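Local coordinates for pentalenene synthase (Streptomyces chartreusis NRRL 3882, PDB 6Q4S), which probably converts farnesyl diphosphate into the bicyclic sesquiterpene alcohol 7-epi-alpha-eudesmol, using magnesium ions to release the diphosphate, at residues Ala24-Leu27 and Arg28-Glu32; Pro88-Ala91 and Asp92-Glu96; Leu101-Thr104 and Pro105-Ala109; Gly297-Ala300 and Ile301-Trp304; Asn306-Tyr309 and Glu310-Leu313. All coordinates share one frame; numbering follows the deposited sequence.

Overall arrangement
All five contacts are local and lie in series along a largely helical chain, so none nests in or crosses another, and none closes a long loop. Contact 1 spans successive turns of helix 19-32, which packs on helices 39-47, 63-79 and 118-131. Contact 2 starts helix 90-103, and contact 3 turns the chain out of its far end into the loop before helix 118-131; their centres are about 20 Å apart, and both touch the second subunit. Contacts 4 and 5 adjoin on helix 288-313, with centres about 13 Å apart, and tie it to helix 206-228. Contact 2 lies across the chain's centre from contacts 4 and 5, about 35 and 32 Å away between centres.

Contact 1: residues Ala24-Leu27 and Arg28-Glu32; sequences ARHL and RWVWE
His26 and Val30 meet one turn apart on helix 19-32, in an i to i+4 contact. The imidazole brings CE1 to within 3.4 Å of Val30 CG1. The methyl also lies 3.7 Å from His26 NE2, and it meets the ring obliquely. His26 CG stands anti to the backbone N (chi1 165°), which brings the ring forward along the helix to meet Val30. Beneath the pair, Val30 N donates to His26 O at 3.0 Å. The next bond back runs from Trp29 N to Arg25 O at 2.9 Å. The bond from Arg28 N to Ala24 O is weak.

The exposed face is looser. Arg25 and Arg28 run side by side, with guanidinium planes 69° apart. Arg25 NE is 5.2 Å from Arg28 NH1, so the like charges do not touch. On a further side, Leu27 O lies at the edge of the Trp31 indole, near its plane and 3.5 Å from Trp31 CD1.

The second shell fixes the buried rings. Helices 39-47, 63-79 and 118-131 supply it and pack against this face of the helix. Trp29 NE1 is hydrogen-bonded to Glu125 OE2. Both nitrogens of the imidazole are held, so the ring cannot easily turn: His26 NE2 is hydrogen-bonded to Tyr45 OH, and His26 ND1 to Asn71 OD1.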
loop_
_atom_site.group_PDB
_atom_site.type_symbol
_atom_site.label_atom_id
_atom_site.label_comp_id
_atom_site.label_asym_id
_atom_site.label_seq_id
_atom_site.Cartn_x
_atom_site.Cartn_y
_atom_site.Cartn_z
ATOM N N ALA A 24 30.791 -7.928 -5.129
ATOM C CA ALA A 24 31.338 -7.940 -6.464
ATOM C C ALA A 24 30.249 -7.946 -7.550
ATOM O O ALA A 24 30.319 -7.193 -8.483
ATOM C CB ALA A 24 32.287 -9.160 -6.641
ATOM N N ARG A 25 29.253 -8.778 -7.405
ATOM C CA ARG A 25 28.124 -8.767 -8.362
ATOM C C ARG A 25 27.324 -7.451 -8.332
ATOM O O ARG A 25 26.844 -6.941 -9.373
ATOM C CB ARG A 25 27.211 -9.940 -8.051
ATOM C CG ARG A 25 27.869 -11.276 -8.352
ATOM C CD ARG A 25 26.945 -12.424 -8.051
ATOM N NE ARG A 25 27.068 -13.497 -9.035
ATOM C CZ ARG A 25 28.093 -14.358 -9.122
ATOM N NH1 ARG A 25 29.133 -14.295 -8.278
ATOM N NH2 ARG A 25 28.084 -15.299 -10.076
ATOM N N HIS A 26 27.148 -6.950 -7.113
ATOM C CA HIS A 26 26.362 -5.711 -6.847
ATOM C C HIS A 26 27.037 -4.551 -7.508
ATOM O O HIS A 26 26.397 -3.744 -8.186
ATOM C CB HIS A 26 26.177 -5.426 -5.320
ATOM C CG HIS A 26 25.707 -4.044 -5.057
ATOM N ND1 HIS A 26 24.474 -3.616 -5.489
ATOM C CD2 HIS A 26 26.330 -2.962 -4.531
ATOM C CE1 HIS A 26 24.348 -2.332 -5.224
ATOM N NE2 HIS A 26 25.453 -1.915 -4.632
ATOM N N LEU A 27 28.364 -4.435 -7.361
ATOM C CA LEU A 27 29.073 -3.348 -8.030
ATOM C C LEU A 27 29.027 -3.329 -9.550
ATOM O O LEU A 27 29.031 -2.234 -10.154
ATOM C CB LEU A 27 30.535 -3.211 -7.581
ATOM C CG LEU A 27 30.713 -2.900 -6.103
ATOM C CD1 LEU A 27 32.204 -3.081 -5.745
ATOM C CD2 LEU A 27 30.193 -1.507 -5.808
ATOM N N ARG A 28 29.036 -4.502 -10.160
ATOM C CA ARG A 28 28.837 -4.599 -11.615
ATOM C C ARG A 28 27.412 -4.235 -12.026
ATOM O O ARG A 28 27.203 -3.568 -13.044
ATOM C CB ARG A 28 29.152 -6.026 -12.050
ATOM C CG ARG A 28 30.684 -6.135 -12.278
ATOM C CD ARG A 28 31.191 -7.498 -11.916
ATOM N NE ARG A 28 30.564 -8.421 -12.796
ATOM C CZ ARG A 28 30.168 -9.628 -12.470
ATOM N NH1 ARG A 28 30.343 -10.108 -11.249
ATOM N NH2 ARG A 28 29.580 -10.356 -13.417
ATOM N N TRP A 29 26.468 -4.668 -11.194
ATOM C CA TRP A 29 25.047 -4.343 -11.409
ATOM C C TRP A 29 24.774 -2.837 -11.409
ATOM O O TRP A 29 24.028 -2.354 -12.260
ATOM C CB TRP A 29 24.222 -5.085 -10.402
ATOM C CG TRP A 29 22.688 -4.897 -10.509
ATOM C CD1 TRP A 29 21.803 -5.701 -11.200
ATOM C CD2 TRP A 29 21.887 -3.917 -9.827
ATOM N NE1 TRP A 29 20.509 -5.255 -10.999
ATOM C CE2 TRP A 29 20.525 -4.188 -10.141
ATOM C CE3 TRP A 29 22.181 -2.858 -8.975
ATOM C CZ2 TRP A 29 19.465 -3.393 -9.661
ATOM C CZ3 TRP A 29 21.110 -2.041 -8.493
ATOM C CH2 TRP A 29 19.778 -2.322 -8.851
ATOM N N VAL A 30 25.350 -2.072 -10.484
ATOM C CA VAL A 30 25.071 -0.632 -10.493
ATOM C C VAL A 30 25.470 0.016 -11.821
ATOM O O VAL A 30 24.803 0.958 -12.316
ATOM C CB VAL A 30 25.577 0.209 -9.274
ATOM C CG1 VAL A 30 25.083 -0.386 -7.970
ATOM C CG2 VAL A 30 27.058 0.381 -9.241
ATOM N N TRP A 31 26.556 -0.459 -12.407
ATOM C CA TRP A 31 26.873 -0.046 -13.809
ATOM C C TRP A 31 25.970 -0.577 -14.940
ATOM O O TRP A 31 25.587 0.123 -15.851
ATOM C CB TRP A 31 28.335 -0.465 -14.142
ATOM C CG TRP A 31 29.326 0.409 -13.556
ATOM C CD1 TRP A 31 30.066 0.195 -12.421
ATOM C CD2 TRP A 31 29.738 1.650 -14.080
ATOM N NE1 TRP A 31 30.941 1.247 -12.225
ATOM C CE2 TRP A 31 30.730 2.163 -13.226
ATOM C CE3 TRP A 31 29.349 2.406 -15.175
ATOM C CZ2 TRP A 31 31.339 3.372 -13.456
ATOM C CZ3 TRP A 31 29.977 3.644 -15.388
ATOM C CH2 TRP A 31 30.936 4.102 -14.541
ATOM N N GLU A 32 25.634 -1.824 -14.879
ATOM C CA GLU A 32 24.768 -2.445 -15.873
ATOM C C GLU A 32 23.417 -1.702 -15.869
ATOM O O GLU A 32 22.869 -1.419 -16.922
ATOM C CB GLU A 32 24.542 -3.903 -15.467
ATOM C CG GLU A 32 23.661 -4.726 -16.392
ATOM C CD GLU A 32 23.102 -5.989 -15.798
ATOM O OE1 GLU A 32 23.656 -6.490 -14.799
ATOM O OE2 GLU A 32 22.093 -6.500 -16.346
#

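Contact 2: residues Pro88-Ala91 and Asp92-Glu96; sequences PDRA and DRIAE
Arg90 O accepts the amide of Ile94 at 2.9 Å, in a nearly straight bond (N-H...O 167°) that belongs to the first turn of helix 90-103. Arg93 N to Asp89 O and Ala95 N to Ala91 O, both 3.1 Å, continue the i to i+4 ladder. Asp89 holds the N-cap position, but its carboxylate makes no capping bond.

The side chains of Arg90 and Ile94 repeat the backbone pairing. Arg90 runs out extended from CG to NE, and Ile94 CD1 is set over the centre of one guanidinium face. The methyl lies 3.8 Å from Arg90 NE and the same distance from CZ. This is an apolar methyl resting on a flat cation. Arg90 NH2 makes a weak hydrogen bond to the backbone O of Asp80, a residue that probably binds magnesium. This sets Arg90 close beside the probable metal site.

On another face, Arg93 bends at chi2 (54°) and brings its guanidinium beside Glu96. The carboxylate oxygen OE1 of Glu96 lies in the guanidinium plane, 3.0 Å from Arg93 NH1. It is a salt bridge, though its hydrogen bond is weak. Asp92 reaches the second subunit, where its OD1 forms a salt bridge with Arg114.

Ala91 and Ile94 pack on helix 136-161, and Ile94 also touches Phe83 of the preceding loop. Ala91 and Ala95 pack on Arg114 of the second subunit. The start of the helix thus lies between helix 136-161 and that subunit.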
loop_
_atom_site.group_PDB
_atom_site.type_symbol
_atom_site.label_atom_id
_atom_site.label_comp_id
_atom_site.label_asym_id
_atom_site.label_seq_id
_atom_site.Cartn_x
_atom_site.Cartn_y
_atom_site.Cartn_z
ATOM N N PRO A 88 15.351 23.689 -12.154
ATOM C CA PRO A 88 14.355 24.505 -11.410
ATOM C C PRO A 88 13.310 23.696 -10.620
ATOM O O PRO A 88 12.991 24.026 -9.458
ATOM C CB PRO A 88 13.669 25.318 -12.525
ATOM C CG PRO A 88 13.899 24.548 -13.787
ATOM C CD PRO A 88 15.223 23.873 -13.622
ATOM N N ASP A 89 12.829 22.627 -11.262
ATOM C CA ASP A 89 11.722 21.778 -10.781
ATOM C C ASP A 89 12.209 20.393 -10.284
ATOM O O ASP A 89 11.524 19.377 -10.477
ATOM C CB ASP A 89 10.727 21.590 -11.936
ATOM C CG ASP A 89 11.361 20.880 -13.144
ATOM O OD1 ASP A 89 12.589 21.060 -13.400
ATOM O OD2 ASP A 89 10.636 20.123 -13.812
ATOM N N ARG A 90 13.392 20.373 -9.670
ATOM C CA ARG A 90 14.006 19.161 -9.145
ATOM C C ARG A 90 12.974 18.381 -8.270
ATOM O O ARG A 90 12.722 17.202 -8.503
ATOM C CB ARG A 90 15.246 19.522 -8.301
ATOM C CG ARG A 90 16.214 18.371 -8.111
ATOM C CD ARG A 90 17.099 18.476 -6.863
ATOM N NE ARG A 90 17.792 17.190 -6.690
ATOM C CZ ARG A 90 18.214 16.635 -5.545
ATOM N NH1 ARG A 90 18.078 17.252 -4.367
ATOM N NH2 ARG A 90 18.790 15.423 -5.598
ATOM N N ALA A 91 12.403 19.086 -7.290
ATOM C CA ALA A 91 11.472 18.535 -6.318
ATOM C C ALA A 91 10.222 17.871 -6.975
ATOM O O ALA A 91 9.844 16.773 -6.562
ATOM C CB ALA A 91 11.096 19.571 -5.277
ATOM N N ASP A 92 9.703 18.443 -8.063
ATOM C CA ASP A 92 8.636 17.833 -8.875
ATOM C C ASP A 92 9.072 16.565 -9.627
ATOM O O ASP A 92 8.312 15.606 -9.711
ATOM C CB ASP A 92 8.050 18.789 -9.925
ATOM C CG ASP A 92 7.255 19.951 -9.335
ATOM O OD1 ASP A 92 6.915 19.982 -8.117
ATOM O OD2 ASP A 92 6.947 20.856 -10.145
ATOM N N ARG A 93 10.263 16.563 -10.199
ATOM C CA ARG A 93 10.762 15.350 -10.826
ATOM C C ARG A 93 10.975 14.235 -9.781
ATOM O O ARG A 93 10.612 13.119 -10.043
ATOM C CB ARG A 93 12.035 15.616 -11.631
ATOM C CG ARG A 93 12.544 14.406 -12.402
ATOM C CD ARG A 93 11.508 13.769 -13.323
ATOM N NE ARG A 93 12.097 12.678 -14.082
ATOM C CZ ARG A 93 11.470 11.983 -15.020
ATOM N NH1 ARG A 93 10.199 12.229 -15.295
ATOM N NH2 ARG A 93 12.111 11.008 -15.672
ATOM N N ILE A 94 11.505 14.549 -8.619
ATOM C CA ILE A 94 11.658 13.581 -7.530
ATOM C C ILE A 94 10.289 12.951 -7.125
ATOM O O ILE A 94 10.172 11.733 -7.057
ATOM C CB ILE A 94 12.431 14.197 -6.374
ATOM C CG1 ILE A 94 13.935 14.295 -6.769
ATOM C CG2 ILE A 94 12.291 13.417 -5.050
ATOM C CD1 ILE A 94 14.721 15.127 -5.784
ATOM N N ALA A 95 9.253 13.776 -6.961
ATOM C CA ALA A 95 7.948 13.280 -6.592
ATOM C C ALA A 95 7.427 12.372 -7.606
ATOM O O ALA A 95 6.784 11.381 -7.264
ATOM C CB ALA A 95 6.936 14.426 -6.393
ATOM N N GLU A 96 7.617 12.739 -8.876
ATOM C CA GLU A 96 7.212 11.931 -9.988
ATOM C C GLU A 96 7.860 10.520 -10.006
ATOM O O GLU A 96 7.177 9.497 -10.229
ATOM C CB GLU A 96 7.422 12.682 -11.315
ATOM C CG GLU A 96 7.044 11.917 -12.551
ATOM C CD GLU A 96 7.148 12.681 -13.907
ATOM O OE1 GLU A 96 7.922 13.692 -14.053
ATOM O OE2 GLU A 96 6.442 12.201 -14.845
#

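Contact 3: residues Leu101-Thr104 and Pro105-Ala109; sequences LIVT and PLRPA
A 3-10 turn at Thr104 and Pro105 leads the chain out of helix 90-103, and here Val103 O takes the amide of Leu106 at 2.7 Å. The bond is short but steep. The C=O...N angle is only 120°, and the donor stands well above the carbonyl plane. Arg107 N to Thr104 O, at 3.4 Å, is a weaker bond of the same i to i+3 kind.

Pro105 has no amide hydrogen to give to Leu101 O. Its CD lies against that oxygen instead, at 3.2 Å. Leu101 O is satisfied by the indole N-H groups of Trp123 and Trp146. This pairing fits a proline that interrupts the helical bonding.

Arg107 folds back over the turn, its chain bent at chi2 (-140°) and chi3 (-55°). Val103 CG2 sits over one face of the guanidinium, 3.6 Å from Arg107 NH2. NH2 also forms a salt bridge with Glu100 OE1. Thr104 OG1 is 3.0 Å from Arg107 NH1, but the angle is too poor for a hydrogen bond; the hydroxyl bonds to Glu100 O instead. With an alanine in place of Arg107, the Glu100 carboxylate would probably lose its ionic mate and Val103 CG2 its flat cover.

Val103 and Arg107 both pack on Val151 of the second subunit, so the turn belongs to the dimer interface. Pro105 faces inward to Trp123 and Trp127. At the outer end of the turn, one water lies 2.7 Å from Thr104 O and 3.0 Å from Pro108 O.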
loop_
_atom_site.group_PDB
_atom_site.type_symbol
_atom_site.label_atom_id
_atom_site.label_comp_id
_atom_site.label_asym_id
_atom_site.label_seq_id
_atom_site.Cartn_x
_atom_site.Cartn_y
_atom_site.Cartn_z
ATOM N N LEU A 101 8.057 4.525 -8.079
ATOM C CA LEU A 101 8.573 3.521 -7.139
ATOM C C LEU A 101 7.499 3.019 -6.161
ATOM O O LEU A 101 7.455 1.833 -5.772
ATOM C CB LEU A 101 9.776 4.085 -6.419
ATOM C CG LEU A 101 10.969 4.641 -7.235
ATOM C CD1 LEU A 101 12.010 5.197 -6.253
ATOM C CD2 LEU A 101 11.532 3.535 -8.074
ATOM N N ILE A 102 6.563 3.892 -5.815
ATOM C CA ILE A 102 5.487 3.509 -4.935
ATOM C C ILE A 102 4.529 2.536 -5.650
ATOM O O ILE A 102 4.064 1.569 -5.048
ATOM C CB ILE A 102 4.689 4.748 -4.398
ATOM C CG1 ILE A 102 5.584 5.510 -3.438
ATOM C CG2 ILE A 102 3.399 4.318 -3.674
ATOM C CD1 ILE A 102 5.072 6.883 -3.022
ATOM N N VAL A 103 4.209 2.761 -6.910
ATOM C CA VAL A 103 3.188 1.895 -7.529
ATOM C C VAL A 103 3.745 0.576 -8.022
ATOM O O VAL A 103 3.006 -0.317 -8.280
ATOM C CB VAL A 103 2.429 2.604 -8.642
ATOM C CG1 VAL A 103 1.753 3.851 -8.118
ATOM C CG2 VAL A 103 3.286 3.018 -9.791
ATOM N N THR A 104 5.066 0.429 -8.118
ATOM C CA THR A 104 5.674 -0.792 -8.699
ATOM C C THR A 104 5.268 -2.002 -7.887
ATOM O O THR A 104 4.871 -3.019 -8.461
ATOM C CB THR A 104 7.202 -0.591 -8.869
ATOM O OG1 THR A 104 7.421 0.288 -9.974
ATOM C CG2 THR A 104 7.954 -1.871 -9.079
ATOM N N PRO A 105 5.259 -1.905 -6.540
ATOM C CA PRO A 105 4.759 -3.071 -5.815
ATOM C C PRO A 105 3.267 -3.202 -5.813
ATOM O O PRO A 105 2.768 -4.180 -5.297
ATOM C CB PRO A 105 5.224 -2.844 -4.386
ATOM C CG PRO A 105 6.352 -1.859 -4.503
ATOM C CD PRO A 105 5.985 -0.989 -5.657
ATOM N N LEU A 106 2.557 -2.269 -6.464
ATOM C CA LEU A 106 1.090 -2.380 -6.556
ATOM C C LEU A 106 0.620 -2.839 -7.937
ATOM O O LEU A 106 -0.519 -2.614 -8.325
ATOM C CB LEU A 106 0.485 -0.998 -6.207
ATOM C CG LEU A 106 0.778 -0.611 -4.740
ATOM C CD1 LEU A 106 0.350 0.837 -4.516
ATOM C CD2 LEU A 106 0.137 -1.569 -3.743
ATOM N N ARG A 107 1.503 -3.469 -8.689
ATOM C CA ARG A 107 1.176 -3.934 -10.048
ATOM C C ARG A 107 1.900 -5.312 -10.242
ATOM O O ARG A 107 2.828 -5.618 -9.490
ATOM C CB ARG A 107 1.593 -2.807 -11.012
ATOM C CG ARG A 107 2.703 -3.085 -11.949
ATOM C CD ARG A 107 3.727 -2.030 -12.220
ATOM N NE ARG A 107 3.306 -0.752 -12.666
ATOM C CZ ARG A 107 4.122 0.294 -12.638
ATOM N NH1 ARG A 107 5.415 0.191 -12.265
ATOM N NH2 ARG A 107 3.650 1.456 -13.003
ATOM N N PRO A 108 1.451 -6.158 -11.184
ATOM C CA PRO A 108 2.074 -7.488 -11.232
ATOM C C PRO A 108 3.600 -7.426 -11.476
ATOM O O PRO A 108 4.108 -6.538 -12.130
ATOM C CB PRO A 108 1.327 -8.181 -12.378
ATOM C CG PRO A 108 -0.035 -7.570 -12.266
ATOM C CD PRO A 108 0.260 -6.106 -12.067
ATOM N N ALA A 109 4.300 -8.332 -10.858
ATOM C CA ALA A 109 5.747 -8.375 -10.960
ATOM C C ALA A 109 6.115 -8.556 -12.429
ATOM O O ALA A 109 5.428 -9.304 -13.147
ATOM C CB ALA A 109 6.254 -9.543 -10.156
HETATM O O HOH W 1 5.746 -4.640 -10.427
#

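Contact 4: residues Gly297-Ala300 and Ile301-Trp304; sequences GVEA and IQHW
Glu299 O receives His303 N at 2.8 Å and Val298 O receives Gln302 N at 3.1 Å, as successive bonds of helix 288-313. Trp304 N bonds to Ala300 O and also, weakly, to Ile301 O.

Glu299 O is also covered by a ring. With CG anti to its own carbonyl carbon (chi1 -57°), His303 turns back so that the oxygen sits 3.0 Å above the centre of one imidazole face. His303 CE1 reaches on to Glu299 CB, at 3.9 Å.

A water joins the ends of these two side chains. It donates to Glu299 OE1 at 2.5 Å and lies 2.8 Å from His303 NE2, in the plane of the ring. The Glu299 carboxylate is also gripped by two arginines: OE2 by Arg295 and OE1 by Arg194. These charges are likely to keep it ionised.

Gln302 lies across Glu299, with its amide nearly parallel to the carboxylate (13° between planes). Its OE1 is 4.0 Å from Glu299 CG, while NE2 comes against Val298 CG1.

The side chain of Trp304 comes within about 7 Å of that of Asn223, a probable magnesium ligand, so this buried part of the helix packs near the probable metal site. Val298 and Ile301 face helices 206-228 and 252-284, and Ile301 also touches Ile187. The ring of His303 meets that of His60. Trp304 meets the ring of Tyr58 and leans on helix 183-194.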
loop_
_atom_site.group_PDB
_atom_site.type_symbol
_atom_site.label_atom_id
_atom_site.label_comp_id
_atom_site.label_asym_id
_atom_site.label_seq_id
_atom_site.Cartn_x
_atom_site.Cartn_y
_atom_site.Cartn_z
ATOM N N GLY A 297 11.187 -12.800 13.699
ATOM C CA GLY A 297 10.714 -11.408 13.480
ATOM C C GLY A 297 11.419 -10.394 14.358
ATOM O O GLY A 297 11.921 -9.356 13.886
ATOM N N VAL A 298 11.509 -10.726 15.637
ATOM C CA VAL A 298 12.201 -9.874 16.598
ATOM C C VAL A 298 13.676 -9.813 16.257
ATOM O O VAL A 298 14.290 -8.745 16.285
ATOM C CB VAL A 298 11.942 -10.372 18.049
ATOM C CG1 VAL A 298 12.748 -9.562 19.053
ATOM C CG2 VAL A 298 10.469 -10.343 18.347
ATOM N N GLU A 299 14.265 -10.928 15.841
ATOM C CA GLU A 299 15.660 -10.884 15.444
ATOM C C GLU A 299 15.952 -9.994 14.242
ATOM O O GLU A 299 17.031 -9.392 14.198
ATOM C CB GLU A 299 16.258 -12.293 15.253
ATOM C CG GLU A 299 16.257 -13.128 16.526
ATOM C CD GLU A 299 16.778 -14.568 16.313
ATOM O OE1 GLU A 299 17.504 -14.935 15.307
ATOM O OE2 GLU A 299 16.431 -15.352 17.195
ATOM N N ALA A 300 15.029 -9.931 13.271
ATOM C CA ALA A 300 15.171 -9.041 12.142
ATOM C C ALA A 300 15.258 -7.550 12.650
ATOM O O ALA A 300 16.030 -6.793 12.132
ATOM C CB ALA A 300 13.977 -9.195 11.153
ATOM N N ILE A 301 14.503 -7.214 13.677
ATOM C CA ILE A 301 14.565 -5.874 14.260
ATOM C C ILE A 301 15.957 -5.675 14.878
ATOM O O ILE A 301 16.624 -4.701 14.569
ATOM C CB ILE A 301 13.464 -5.597 15.282
ATOM C CG1 ILE A 301 12.080 -5.758 14.656
ATOM C CG2 ILE A 301 13.662 -4.145 15.782
ATOM C CD1 ILE A 301 10.962 -5.715 15.650
ATOM N N GLN A 302 16.441 -6.663 15.643
ATOM C CA GLN A 302 17.776 -6.561 16.259
ATOM C C GLN A 302 18.874 -6.441 15.237
ATOM O O GLN A 302 19.846 -5.669 15.386
ATOM C CB GLN A 302 18.049 -7.783 17.117
ATOM C CG GLN A 302 17.034 -8.064 18.209
ATOM C CD GLN A 302 17.310 -9.396 18.972
ATOM O OE1 GLN A 302 18.078 -10.247 18.538
ATOM N NE2 GLN A 302 16.696 -9.534 20.120
ATOM N N HIS A 303 18.745 -7.181 14.147
ATOM C CA HIS A 303 19.734 -7.059 13.110
ATOM C C HIS A 303 19.810 -5.648 12.589
ATOM O O HIS A 303 20.903 -5.194 12.190
ATOM C CB HIS A 303 19.503 -8.065 11.933
ATOM C CG HIS A 303 19.458 -9.510 12.362
ATOM N ND1 HIS A 303 18.683 -10.461 11.729
ATOM C CD2 HIS A 303 20.094 -10.158 13.372
ATOM C CE1 HIS A 303 18.813 -11.616 12.352
ATOM N NE2 HIS A 303 19.647 -11.453 13.365
ATOM N N TRP A 304 18.645 -4.972 12.513
ATOM C CA TRP A 304 18.655 -3.631 11.996
ATOM C C TRP A 304 19.278 -2.629 13.008
ATOM O O TRP A 304 20.110 -1.800 12.636
ATOM C CB TRP A 304 17.253 -3.197 11.535
ATOM C CG TRP A 304 17.242 -3.242 10.107
ATOM C CD1 TRP A 304 16.764 -4.286 9.277
ATOM C CD2 TRP A 304 17.867 -2.308 9.251
ATOM N NE1 TRP A 304 17.041 -4.001 7.976
ATOM C CE2 TRP A 304 17.707 -2.801 7.904
ATOM C CE3 TRP A 304 18.532 -1.091 9.465
ATOM C CZ2 TRP A 304 18.191 -2.127 6.804
ATOM C CZ3 TRP A 304 19.027 -0.395 8.337
ATOM C CH2 TRP A 304 18.828 -0.926 7.014
HETATM O O HOH W 2 19.598 -14.209 14.081
#

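Contact 5: residues Asn306-Tyr309 and Glu310-Leu313; sequences NGNY and EWAL
Tyr309 and Leu313 form the tight half of this contact, one turn apart on helix 288-313. Leu313 CD1 lies over a face of the phenol ring, 4.3 Å from its centroid and 26° off the normal, a CH-pi contact. The other methyl, CD2, reaches the far end of the ring, 3.8 Å from Tyr309 OH. Tyr309 CG is anti to the backbone N (chi1 175°), which carries the ring forward beneath the leucine. Its hydroxyl accepts a hydrogen bond from Phe7 N. Replacing Tyr309 by an alanine would probably leave Leu313 without its aromatic face and the Phe7 amide without its acceptor.

The other half is looser. Asn306 ND2 and Glu310 OE2 are 3.7 Å apart, and their planar groups are turned 68° against each other. No bond joins them, and the partly exposed glutamate side chain lies by Arg56. The backbone below is firm nonetheless, with Glu310 N bonded to Asn306 O at 2.9 Å.

Asn308 is buried. Its OD1 lies at the edge of the Trp311 indole, near its plane and 3.6 Å from CE3. Its ND2 donates to Asn223 OD1. Asn223 probably binds magnesium, so Asn308 would be a second-shell residue that positions it.

Helix 206-228 thus lies along one side, touching Asn308, Tyr309 and Ala312. Trp311 packs on helix 50-57, and the N-terminal segment, through Arg6 and Leu9, covers Tyr309.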
loop_
_atom_site.group_PDB
_atom_site.type_symbol
_atom_site.label_atom_id
_atom_site.label_comp_id
_atom_site.label_asym_id
_atom_site.label_seq_id
_atom_site.Cartn_x
_atom_site.Cartn_y
_atom_site.Cartn_z
ATOM N N ASN A 306 21.266 -3.201 15.587
ATOM C CA ASN A 306 22.695 -3.470 15.843
ATOM C C ASN A 306 23.579 -3.306 14.653
ATOM O O ASN A 306 24.669 -2.647 14.725
ATOM C CB ASN A 306 22.884 -4.814 16.453
ATOM C CG ASN A 306 24.191 -4.893 17.259
ATOM O OD1 ASN A 306 24.447 -4.076 18.156
ATOM N ND2 ASN A 306 25.018 -5.876 16.932
ATOM N N GLY A 307 23.079 -3.783 13.510
ATOM C CA GLY A 307 23.850 -3.751 12.297
ATOM C C GLY A 307 24.024 -2.369 11.764
ATOM O O GLY A 307 25.075 -2.002 11.199
ATOM N N ASN A 308 22.962 -1.581 11.862
ATOM C CA ASN A 308 23.079 -0.192 11.440
ATOM C C ASN A 308 24.150 0.524 12.299
ATOM O O ASN A 308 24.964 1.232 11.779
ATOM C CB ASN A 308 21.751 0.580 11.544
ATOM C CG ASN A 308 21.898 2.031 11.039
ATOM O OD1 ASN A 308 22.125 2.284 9.861
ATOM N ND2 ASN A 308 21.885 2.952 11.954
ATOM N N TYR A 309 24.104 0.307 13.592
ATOM C CA TYR A 309 25.076 0.936 14.500
ATOM C C TYR A 309 26.522 0.569 14.138
ATOM O O TYR A 309 27.403 1.471 13.858
ATOM C CB TYR A 309 24.767 0.538 15.953
ATOM C CG TYR A 309 25.807 1.067 16.908
ATOM C CD1 TYR A 309 26.125 2.438 16.943
ATOM C CD2 TYR A 309 26.537 0.207 17.729
ATOM C CE1 TYR A 309 27.102 2.924 17.796
ATOM C CE2 TYR A 309 27.513 0.702 18.595
ATOM C CZ TYR A 309 27.787 2.058 18.615
ATOM O OH TYR A 309 28.758 2.559 19.455
ATOM N N GLU A 310 26.748 -0.741 14.021
ATOM C CA GLU A 310 28.111 -1.251 13.735
ATOM C C GLU A 310 28.546 -0.826 12.410
ATOM O O GLU A 310 29.727 -0.565 12.231
ATOM C CB GLU A 310 28.236 -2.782 13.902
ATOM C CG GLU A 310 27.603 -3.324 15.182
ATOM C CD GLU A 310 28.617 -3.569 16.281
ATOM O OE1 GLU A 310 29.522 -2.707 16.374
ATOM O OE2 GLU A 310 28.502 -4.608 17.020
ATOM N N TRP A 311 27.639 -0.712 11.434
ATOM C CA TRP A 311 28.070 -0.141 10.124
ATOM C C TRP A 311 28.464 1.387 10.214
ATOM O O TRP A 311 29.385 1.876 9.541
ATOM C CB TRP A 311 26.927 -0.327 9.077
ATOM C CG TRP A 311 27.086 0.409 7.825
ATOM C CD1 TRP A 311 27.971 0.168 6.883
ATOM C CD2 TRP A 311 26.279 1.509 7.356
ATOM N NE1 TRP A 311 27.821 1.055 5.843
ATOM C CE2 TRP A 311 26.780 1.882 6.108
ATOM C CE3 TRP A 311 25.178 2.208 7.881
ATOM C CZ2 TRP A 311 26.245 2.920 5.360
ATOM C CZ3 TRP A 311 24.636 3.220 7.138
ATOM C CH2 TRP A 311 25.180 3.584 5.889
ATOM N N ALA A 312 27.704 2.136 10.993
ATOM C CA ALA A 312 27.913 3.589 11.135
ATOM C C ALA A 312 29.314 3.892 11.720
ATOM O O ALA A 312 30.022 4.733 11.181
ATOM C CB ALA A 312 26.811 4.194 11.990
ATOM N N LEU A 313 29.718 3.147 12.741
ATOM C CA LEU A 313 31.091 3.173 13.293
ATOM C C LEU A 313 32.233 3.154 12.270
ATOM O O LEU A 313 33.202 3.883 12.419
ATOM C CB LEU A 313 31.303 2.011 14.258
ATOM C CG LEU A 313 30.482 2.042 15.538
ATOM C CD1 LEU A 313 30.769 0.783 16.344
ATOM C CD2 LEU A 313 30.776 3.298 16.367
#